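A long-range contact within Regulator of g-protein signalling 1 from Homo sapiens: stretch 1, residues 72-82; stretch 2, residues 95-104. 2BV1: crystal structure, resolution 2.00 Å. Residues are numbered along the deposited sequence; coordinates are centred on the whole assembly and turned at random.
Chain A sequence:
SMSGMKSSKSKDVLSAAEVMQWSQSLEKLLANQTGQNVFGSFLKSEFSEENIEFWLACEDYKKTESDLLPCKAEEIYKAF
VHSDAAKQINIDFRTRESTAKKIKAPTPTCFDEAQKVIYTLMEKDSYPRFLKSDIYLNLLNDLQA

Stretch 1 (72-82) KAEEIYKAFVH
Stretch 2 95-104: TRESTAKKIK

Stretch 1 is helical from Lys-72 to Val-81, and stretch 2 is helical from Thr-95; both helices begin earlier in the chain. Their axes approach to 10.3 Å. The N-to-C directions differ by 150°, so the helices run roughly antiparallel, with a signed crossing angle of -150°. The pairs run in opposite order along the two helices. Ala-73 CA lies 6.0 Å from Ile-103 CA, Tyr-77 CA 7.6 Å from Ala-100 CA, and Val-81 CA 6.8 Å from Arg-96 CA.

Helix 1 widens into a pi-type turn at 77-81. Tyr-77 O accepts from Val-81 N at 3.0 Å and from His-82 N at 2.7 Å. Phe-80 there has phi/psi of -135/-40, and Val-81 has -99/-40. His-82, at -64/143, leaves the helix.

No direct hydrogen bond joins the stretches among the modelled atoms; the direct contacts are mostly apolar. The CA-to-CB bond of Ile-103 (chi1 m, chi2 m) points toward stretch 1, and the residue has the largest covered area. Its CD1 lies 4.3 Å from Ala-73 CB, and its CG1 3.7 Å from Tyr-77 CD2. The CA-to-CB bond of Tyr-77 (chi1 t, chi2 -104°) points toward stretch 2. Its ring reaches Ala-100, with Tyr-77 OH 3.6 Å and Tyr-77 CE2 3.8 Å from Ala-100 CB. Both neighbours meet the ring obliquely.

At the other end, Val-81 (chi1 t) places CG1 3.9 Å from Arg-96 CG and 4.3 Å from Thr-99 CG2. Thr-99 (chi1 m) turns its hydroxyl back along its own helix: OG1 donates to Thr-95 O at 2.8 Å.

Arg-96 has chi1 t, chi2 t, chi3 m and chi4 110°. Its CD is 3.6 Å from Val-81 O. One water bridges the pair, donating to Val-81 O at 2.9 Å and accepting from Arg-96 NE at 3.0 Å. Arg-96 NH2 is hydrogen-bonded elsewhere in the structure.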

ATOM      1  N   LYS A  72      -1.520 -14.028  11.054  1.00 39.20           N
ATOM      2  CA  LYS A  72      -1.265 -12.932  10.118  1.00 38.99           C
ATOM      3  C   LYS A  72      -2.250 -11.772  10.298  1.00 38.49           C
ATOM      4  O   LYS A  72      -1.854 -10.608  10.280  1.00 38.99           O
ATOM      5  CB  LYS A  72      -1.324 -13.436   8.670  1.00 39.24           C
ATOM      6  CG  LYS A  72      -0.709 -12.492   7.628  1.00 40.86           C
ATOM      7  CD  LYS A  72       0.726 -12.142   7.916  1.00 44.23           C
ATOM      8  CE  LYS A  72       1.358 -11.338   6.789  1.00 45.51           C
ATOM      9  N   ALA A  73      -3.528 -12.078  10.422  1.00 37.75           N
ATOM     10  CA  ALA A  73      -4.525 -11.027  10.635  1.00 37.24           C
ATOM     11  C   ALA A  73      -4.216 -10.259  11.930  1.00 36.88           C
ATOM     12  O   ALA A  73      -4.211  -9.025  11.939  1.00 35.93           O
ATOM     13  CB  ALA A  73      -5.924 -11.616  10.674  1.00 37.24           C
ATOM     14  N   GLU A  74      -3.941 -10.988  13.023  1.00 36.56           N
ATOM     15  CA  GLU A  74      -3.565 -10.349  14.285  1.00 36.79           C
ATOM     16  C   GLU A  74      -2.326  -9.487  14.141  1.00 36.82           C
ATOM     17  O   GLU A  74      -2.278  -8.417  14.737  1.00 37.98           O
ATOM     18  CB  GLU A  74      -3.375 -11.373  15.434  1.00 36.65           C
ATOM     19  N   GLU A  75      -1.319  -9.939  13.387  1.00 37.74           N
ATOM     20  CA  GLU A  75      -0.094  -9.149  13.172  1.00 38.79           C
ATOM     21  C   GLU A  75      -0.371  -7.843  12.390  1.00 37.40           C
ATOM     22  O   GLU A  75       0.167  -6.794  12.693  1.00 35.99           O
ATOM     23  CB  GLU A  75       0.971  -9.914  12.363  1.00 38.82           C
ATOM     24  CG  GLU A  75       2.310  -9.101  12.263  1.00 40.85           C
ATOM     25  CD  GLU A  75       3.244  -9.431  11.079  1.00 43.09           C
ATOM     26  OE1 GLU A  75       2.799  -9.354   9.909  1.00 47.96           O
ATOM     27  OE2 GLU A  75       4.441  -9.743  11.343  1.00 48.62           O
ATOM     28  N   ILE A  76      -1.149  -7.958  11.334  1.00 37.55           N
ATOM     29  CA  ILE A  76      -1.460  -6.814  10.496  1.00 37.68           C
ATOM     30  C   ILE A  76      -2.288  -5.804  11.296  1.00 37.55           C
ATOM     31  O   ILE A  76      -2.049  -4.594  11.236  1.00 36.54           O
ATOM     32  CB  ILE A  76      -2.205  -7.268   9.232  1.00 37.85           C
ATOM     33  CG1 ILE A  76      -1.225  -7.974   8.287  1.00 38.38           C
ATOM     34  CG2 ILE A  76      -2.892  -6.056   8.536  1.00 38.36           C
ATOM     35  CD1 ILE A  76      -1.882  -8.701   7.088  1.00 38.34           C
ATOM     36  N   TYR A  77      -3.244  -6.325  12.054  1.00 37.88           N
ATOM     37  CA  TYR A  77      -4.080  -5.503  12.917  1.00 39.04           C
ATOM     38  C   TYR A  77      -3.278  -4.708  13.969  1.00 38.54           C
ATOM     39  O   TYR A  77      -3.445  -3.491  14.110  1.00 38.00           O
ATOM     40  CB  TYR A  77      -5.137  -6.384  13.572  1.00 40.40           C
ATOM     41  CG  TYR A  77      -6.088  -5.616  14.447  1.00 42.74           C
ATOM     42  CD1 TYR A  77      -5.966  -5.683  15.824  1.00 44.39           C
ATOM     43  CD2 TYR A  77      -7.090  -4.810  13.903  1.00 44.00           C
ATOM     44  CE1 TYR A  77      -6.807  -4.995  16.641  1.00 45.70           C
ATOM     45  CE2 TYR A  77      -7.960  -4.084  14.748  1.00 45.10           C
ATOM     46  CZ  TYR A  77      -7.791  -4.194  16.109  1.00 43.66           C
ATOM     47  OH  TYR A  77      -8.586  -3.548  17.013  1.00 45.82           O
ATOM     48  N   LYS A  78      -2.354  -5.366  14.661  1.00 37.98           N
ATOM     49  CA  LYS A  78      -1.558  -4.662  15.668  1.00 37.79           C
ATOM     50  C   LYS A  78      -0.588  -3.662  15.025  1.00 37.40           C
ATOM     51  O   LYS A  78      -0.363  -2.580  15.547  1.00 37.32           O
ATOM     52  CB  LYS A  78      -0.822  -5.655  16.598  1.00 38.24           C
ATOM     53  N   ALA A  79      -0.025  -4.021  13.883  1.00 37.44           N
ATOM     54  CA  ALA A  79       0.993  -3.200  13.260  1.00 39.02           C
ATOM     55  C   ALA A  79       0.424  -1.931  12.589  1.00 38.68           C
ATOM     56  O   ALA A  79       1.111  -0.950  12.506  1.00 38.16           O
ATOM     57  CB  ALA A  79       1.789  -4.012  12.237  1.00 39.62           C
ATOM     58  N   PHE A  80      -0.831  -1.953  12.174  1.00 39.26           N
ATOM     59  CA  PHE A  80      -1.375  -0.918  11.240  1.00 40.23           C
ATOM     60  C   PHE A  80      -2.753  -0.367  11.628  1.00 40.71           C
ATOM     61  O   PHE A  80      -3.008   0.806  11.500  1.00 41.46           O
ATOM     62  CB  PHE A  80      -1.512  -1.511   9.823  1.00 40.71           C
ATOM     63  CG  PHE A  80      -0.197  -1.867   9.166  1.00 41.04           C
ATOM     64  CD1 PHE A  80       0.709  -0.879   8.823  1.00 41.37           C
ATOM     65  CD2 PHE A  80       0.102  -3.194   8.845  1.00 40.70           C
ATOM     66  CE1 PHE A  80       1.923  -1.210   8.215  1.00 41.94           C
ATOM     67  CE2 PHE A  80       1.319  -3.540   8.251  1.00 42.43           C
ATOM     68  CZ  PHE A  80       2.222  -2.554   7.917  1.00 41.29           C
ATOM     69  N   VAL A  81      -3.631  -1.229  12.096  1.00 41.88           N
ATOM     70  CA  VAL A  81      -5.051  -0.910  12.201  1.00 42.82           C
ATOM     71  C   VAL A  81      -5.408  -0.514  13.600  1.00 44.57           C
ATOM     72  O   VAL A  81      -6.200   0.409  13.807  1.00 45.17           O
ATOM     73  CB  VAL A  81      -5.923  -2.112  11.799  1.00 42.16           C
ATOM     74  CG1 VAL A  81      -7.421  -1.805  12.028  1.00 41.98           C
ATOM     75  CG2 VAL A  81      -5.653  -2.494  10.368  1.00 40.93           C
ATOM     76  N   HIS A  82      -4.828  -1.225  14.560  1.00 46.58           N
ATOM     77  CA  HIS A  82      -5.149  -1.029  15.954  1.00 48.09           C
ATOM     78  C   HIS A  82      -4.745   0.380  16.373  1.00 50.15           C
ATOM     79  O   HIS A  82      -3.718   0.929  15.931  1.00 50.04           O
ATOM     80  CB  HIS A  82      -4.462  -2.080  16.846  1.00 47.58           C
ATOM     81  CG  HIS A  82      -4.849  -1.982  18.284  1.00 47.99           C
ATOM     82  ND1 HIS A  82      -4.110  -1.275  19.205  1.00 48.68           N
ATOM     83  CD2 HIS A  82      -5.898  -2.499  18.966  1.00 48.34           C
ATOM     84  CE1 HIS A  82      -4.692  -1.348  20.389  1.00 48.06           C
ATOM     85  NE2 HIS A  82      -5.778  -2.087  20.271  1.00 47.96           N
ATOM     86  N   THR A  95     -15.060   1.482   9.552  1.00 36.72           N
ATOM     87  CA  THR A  95     -14.234   0.481   8.880  1.00 37.16           C
ATOM     88  C   THR A  95     -13.261  -0.216   9.862  1.00 37.60           C
ATOM     89  O   THR A  95     -13.103  -1.455   9.846  1.00 35.53           O
ATOM     90  CB  THR A  95     -13.480   1.106   7.751  1.00 37.70           C
ATOM     91  OG1 THR A  95     -14.427   1.668   6.860  1.00 36.81           O
ATOM     92  CG2 THR A  95     -12.609   0.075   7.008  1.00 37.85           C
ATOM     93  N   ARG A  96     -12.677   0.590  10.752  1.00 38.18           N
ATOM     94  CA  ARG A  96     -11.814   0.069  11.814  1.00 39.11           C
ATOM     95  C   ARG A  96     -12.557  -0.908  12.719  1.00 39.13           C
ATOM     96  O   ARG A  96     -12.091  -2.023  12.917  1.00 38.37           O
ATOM     97  CB  ARG A  96     -11.199   1.216  12.622  1.00 39.43           C
ATOM     98  CG  ARG A  96      -9.961   0.836  13.427  1.00 41.27           C
ATOM     99  CD  ARG A  96      -9.346   2.022  14.177  1.00 42.48           C
ATOM    100  NE  ARG A  96      -9.288   3.246  13.356  1.00 47.17           N
ATOM    101  CZ  ARG A  96     -10.038   4.347  13.555  1.00 49.73           C
ATOM    102  NH1 ARG A  96     -10.926   4.444  14.548  1.00 49.65           N
ATOM    103  NH2 ARG A  96      -9.891   5.384  12.747  1.00 51.38           N
ATOM    104  N   GLU A  97     -13.724  -0.500  13.242  1.00 39.30           N
ATOM    105  CA  GLU A  97     -14.531  -1.351  14.105  1.00 39.71           C
ATOM    106  C   GLU A  97     -14.953  -2.661  13.427  1.00 39.51           C
ATOM    107  O   GLU A  97     -14.888  -3.748  14.054  1.00 38.92           O
ATOM    108  CB  GLU A  97     -15.783  -0.601  14.618  1.00 40.42           C
ATOM    109  CG  GLU A  97     -15.467   0.637  15.472  1.00 42.36           C
ATOM    110  CD  GLU A  97     -15.638   0.426  16.977  1.00 47.31           C
ATOM    111  OE1 GLU A  97     -16.712  -0.064  17.435  1.00 46.70           O
ATOM    112  OE2 GLU A  97     -14.689   0.805  17.709  1.00 51.03           O
ATOM    113  N   SER A  98     -15.404  -2.588  12.178  1.00 38.77           N
ATOM    114  CA  SER A  98     -15.756  -3.831  11.473  1.00 39.79           C
ATOM    115  C   SER A  98     -14.538  -4.735  11.174  1.00 39.64           C
ATOM    116  O   SER A  98     -14.657  -5.963  11.256  1.00 39.34           O
ATOM    117  CB  SER A  98     -16.586  -3.589  10.211  1.00 40.04           C
ATOM    118  OG  SER A  98     -15.878  -2.864   9.269  1.00 41.80           O
ATOM    119  N   THR A  99     -13.391  -4.139  10.850  1.00 39.23           N
ATOM    120  CA  THR A  99     -12.158  -4.909  10.633  1.00 39.30           C
ATOM    121  C   THR A  99     -11.763  -5.659  11.941  1.00 39.79           C
ATOM    122  O   THR A  99     -11.444  -6.855  11.914  1.00 38.95           O
ATOM    123  CB  THR A  99     -11.019  -4.011  10.132  1.00 38.72           C
ATOM    124  OG1 THR A  99     -11.360  -3.432   8.861  1.00 37.18           O
ATOM    125  CG2 THR A  99      -9.656  -4.793   9.965  1.00 39.65           C
ATOM    126  N   ALA A 100     -11.815  -4.941  13.066  1.00 40.02           N
ATOM    127  CA  ALA A 100     -11.500  -5.487  14.364  1.00 40.59           C
ATOM    128  C   ALA A 100     -12.353  -6.728  14.672  1.00 41.91           C
ATOM    129  O   ALA A 100     -11.873  -7.696  15.249  1.00 41.02           O
ATOM    130  CB  ALA A 100     -11.702  -4.437  15.415  1.00 40.69           C
ATOM    131  N   LYS A 101     -13.625  -6.674  14.291  1.00 42.66           N
ATOM    132  CA  LYS A 101     -14.534  -7.782  14.454  1.00 44.15           C
ATOM    133  C   LYS A 101     -14.163  -8.964  13.557  1.00 45.28           C
ATOM    134  O   LYS A 101     -14.311 -10.118  13.973  1.00 45.87           O
ATOM    135  CB  LYS A 101     -15.972  -7.353  14.150  1.00 43.93           C
ATOM    136  CG  LYS A 101     -16.671  -6.678  15.307  1.00 45.90           C
ATOM    137  N   LYS A 102     -13.712  -8.693  12.330  1.00 46.14           N
ATOM    138  CA  LYS A 102     -13.297  -9.769  11.419  1.00 47.26           C
ATOM    139  C   LYS A 102     -12.030 -10.510  11.915  1.00 47.85           C
ATOM    140  O   LYS A 102     -11.802 -11.668  11.551  1.00 47.77           O
ATOM    141  CB  LYS A 102     -13.099  -9.218  10.013  1.00 47.34           C
ATOM    142  CG  LYS A 102     -14.407  -8.735   9.392  1.00 47.75           C
ATOM    143  CD  LYS A 102     -14.222  -7.925   8.124  1.00 48.17           C
ATOM    144  CE  LYS A 102     -15.545  -7.913   7.327  1.00 49.38           C
ATOM    145  NZ  LYS A 102     -15.377  -7.422   5.936  1.00 51.91           N
ATOM    146  N   ILE A 103     -11.240  -9.844  12.766  1.00 48.27           N
ATOM    147  CA  ILE A 103      -9.925 -10.327  13.198  1.00 48.36           C
ATOM    148  C   ILE A 103     -10.054 -11.593  14.029  1.00 48.85           C
ATOM    149  O   ILE A 103      -9.175 -12.446  14.000  1.00 48.56           O
ATOM    150  CB  ILE A 103      -9.164  -9.242  14.058  1.00 47.98           C
ATOM    151  CG1 ILE A 103      -8.834  -8.006  13.227  1.00 47.82           C
ATOM    152  CG2 ILE A 103      -7.870  -9.810  14.687  1.00 48.86           C
ATOM    153  CD1 ILE A 103      -8.295  -8.278  11.837  1.00 45.35           C
ATOM    154  N   LYS A 104     -11.149 -11.694  14.774  1.00 49.25           N
ATOM    155  CA  LYS A 104     -11.347 -12.776  15.714  1.00 49.53           C
ATOM    156  C   LYS A 104     -11.687 -14.107  15.026  1.00 49.48           C
ATOM    157  O   LYS A 104     -11.577 -15.154  15.654  1.00 50.13           O
ATOM    158  CB  LYS A 104     -12.476 -12.419  16.688  1.00 50.18           C
ATOM    159  CG  LYS A 104     -12.274 -11.151  17.527  1.00 50.59           C
ATOM    160  CD  LYS A 104     -13.632 -10.614  18.015  1.00 50.43           C
ATOM    161  CE  LYS A 104     -13.557  -9.966  19.398  1.00 50.76           C
ATOM    162  NZ  LYS A 104     -14.239 -10.835  20.434  1.00 51.17           N
TER
HETATM  163  O   HOH W   1      -6.742   2.519  11.847  1.00 35.15           O